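Local coordinates for regulatory protein E2 (Bovine papillomavirus type 1, PDB 2JEX), which probably regulates viral transcription and helps start viral DNA replication together with E1, the chain here being its N-terminal transactivation domain, at residues 115-119 / 129-133. The protein carries 1 engineered substitution. Residues are numbered along the deposited sequence; the frame is centred on the assembly and turned at random.
Sequences RVVEV and NWYTV
Asn129 pairs with Val119 through two backbone hydrogen bonds, the straighter running from Val119 N to Asn129 O (2.7 Å, 176° at the hydrogen). At Trp130, a non-hydrogen-bonded partner of Glu118, CB lies 3.6 Å from Val116 CG1; the two side chains stand alongside on the exposed face. Tyr131 turns to the opposite face, with CG beside its backbone N (chi1 -51°), which brings Tyr131 CE1 within 3.5 Å of Val119 CG2, met obliquely. The ring edge also passes Val117 O, which accepts a hydrogen bond from Tyr131 N, 2.7 Å away, while Tyr131 O receives Val117 N. Thr132 CA makes a CA-H...O contact with Arg115 O (3.4 Å). On the face of Tyr131, Val133 packs CG2 against Val117 CG2 (3.6 Å) and sets CG1 over one face of the Arg115 guanidinium, 4.3 Å from NH2; Val133 N and O bond Arg115 O and N, the former at 171°. Asp190 forms a salt bridge with Arg115 NE, Ala150 O takes a hydrogen bond from NH2, and Glu176 hydrogen-bonds Tyr131 OH. Six backbone bonds thus fix the hairpin register: largely exposed side chains cover one face, buried valines with partly exposed Arg115, Asn129 and Tyr131 the other.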
loop_
_atom_site.group_PDB
_atom_site.type_symbol
_atom_site.label_atom_id
_atom_site.label_comp_id
_atom_site.label_asym_id
_atom_site.label_seq_id
_atom_site.Cartn_x
_atom_site.Cartn_y
_atom_site.Cartn_z
ATOM N N ARG A 115 -1.346 11.249 -6.991
ATOM C CA ARG A 115 -1.519 11.972 -8.247
ATOM C C ARG A 115 -1.109 11.115 -9.430
ATOM O O ARG A 115 -0.364 10.146 -9.281
ATOM C CB ARG A 115 -0.760 13.302 -8.246
ATOM C CG ARG A 115 0.728 13.164 -8.394
ATOM C CD ARG A 115 1.389 14.478 -8.093
ATOM N NE ARG A 115 2.826 14.405 -8.317
ATOM C CZ ARG A 115 3.717 14.064 -7.392
ATOM N NH1 ARG A 115 3.331 13.742 -6.158
ATOM N NH2 ARG A 115 5.004 14.043 -7.704
ATOM N N VAL A 116 -1.602 11.478 -10.608
ATOM C CA VAL A 116 -1.323 10.699 -11.805
ATOM C C VAL A 116 -0.175 11.312 -12.608
ATOM O O VAL A 116 -0.179 12.501 -12.935
ATOM C CB VAL A 116 -2.606 10.492 -12.676
ATOM C CG1 VAL A 116 -2.275 9.789 -13.978
ATOM C CG2 VAL A 116 -3.668 9.687 -11.894
ATOM N N VAL A 117 0.813 10.475 -12.904
ATOM C CA VAL A 117 1.879 10.818 -13.837
ATOM C C VAL A 117 1.571 10.169 -15.199
ATOM O O VAL A 117 1.229 8.985 -15.273
ATOM C CB VAL A 117 3.263 10.403 -13.261
ATOM C CG1 VAL A 117 4.361 10.522 -14.294
ATOM C CG2 VAL A 117 3.603 11.283 -12.053
ATOM N N GLU A 118 1.654 10.962 -16.262
ATOM C CA GLU A 118 1.371 10.474 -17.611
ATOM C C GLU A 118 2.630 10.409 -18.468
ATOM O O GLU A 118 3.386 11.378 -18.548
ATOM C CB GLU A 118 0.316 11.338 -18.318
ATOM C CG GLU A 118 -0.069 10.781 -19.696
ATOM C CD GLU A 118 -0.993 11.694 -20.502
ATOM O OE1 GLU A 118 -1.958 11.149 -21.091
ATOM O OE2 GLU A 118 -0.760 12.934 -20.557
ATOM N N VAL A 119 2.849 9.260 -19.100
ATOM C CA VAL A 119 3.990 9.084 -19.996
ATOM C C VAL A 119 3.503 8.839 -21.424
ATOM O O VAL A 119 2.663 7.970 -21.666
ATOM C CB VAL A 119 4.953 7.953 -19.533
ATOM C CG1 VAL A 119 6.173 7.878 -20.454
ATOM C CG2 VAL A 119 5.421 8.206 -18.118
ATOM N N ASN A 129 0.741 5.944 -21.220
ATOM C CA ASN A 129 0.509 5.159 -20.015
ATOM C C ASN A 129 0.531 6.067 -18.800
ATOM O O ASN A 129 1.134 7.137 -18.834
ATOM C CB ASN A 129 1.543 4.044 -19.865
ATOM C CG ASN A 129 0.975 2.796 -19.179
ATOM O OD1 ASN A 129 1.721 1.894 -18.820
ATOM N ND2 ASN A 129 -0.345 2.747 -18.994
ATOM N N TRP A 130 -0.162 5.664 -17.739
ATOM C CA TRP A 130 -0.250 6.501 -16.556
ATOM C C TRP A 130 0.087 5.766 -15.264
ATOM O O TRP A 130 -0.130 4.570 -15.147
ATOM C CB TRP A 130 -1.584 7.274 -16.495
ATOM C CG TRP A 130 -2.843 6.488 -16.764
ATOM C CD1 TRP A 130 -3.331 5.458 -16.026
ATOM C CD2 TRP A 130 -3.791 6.704 -17.825
ATOM N NE1 TRP A 130 -4.508 4.999 -16.569
ATOM C CE2 TRP A 130 -4.811 5.745 -17.675
ATOM C CE3 TRP A 130 -3.865 7.605 -18.900
ATOM C CZ2 TRP A 130 -5.912 5.664 -18.548
ATOM C CZ3 TRP A 130 -4.963 7.522 -19.779
ATOM C CH2 TRP A 130 -5.971 6.557 -19.587
ATOM N N TYR A 131 0.682 6.499 -14.324
ATOM C CA TYR A 131 1.232 5.949 -13.078
ATOM C C TYR A 131 0.765 6.792 -11.900
ATOM O O TYR A 131 0.813 8.025 -11.948
ATOM C CB TYR A 131 2.770 5.932 -13.136
ATOM C CG TYR A 131 3.310 5.277 -14.397
ATOM C CD1 TYR A 131 3.412 5.990 -15.592
ATOM C CD2 TYR A 131 3.687 3.936 -14.401
ATOM C CE1 TYR A 131 3.871 5.381 -16.755
ATOM C CE2 TYR A 131 4.154 3.329 -15.553
ATOM C CZ TYR A 131 4.245 4.062 -16.726
ATOM O OH TYR A 131 4.710 3.458 -17.866
ATOM N N THR A 132 0.309 6.128 -10.842
ATOM C CA THR A 132 -0.120 6.809 -9.621
ATOM C C THR A 132 1.079 6.977 -8.703
ATOM O O THR A 132 1.720 5.994 -8.323
ATOM C CB THR A 132 -1.243 6.039 -8.915
ATOM O OG1 THR A 132 -2.339 5.882 -9.823
ATOM C CG2 THR A 132 -1.727 6.781 -7.662
ATOM N N VAL A 133 1.390 8.233 -8.383
ATOM C CA VAL A 133 2.515 8.575 -7.512
ATOM C C VAL A 133 2.001 9.244 -6.237
ATOM O O VAL A 133 1.050 10.020 -6.274
ATOM C CB VAL A 133 3.542 9.479 -8.244
ATOM C CG1 VAL A 133 4.756 9.783 -7.363
ATOM C CG2 VAL A 133 4.002 8.799 -9.518
#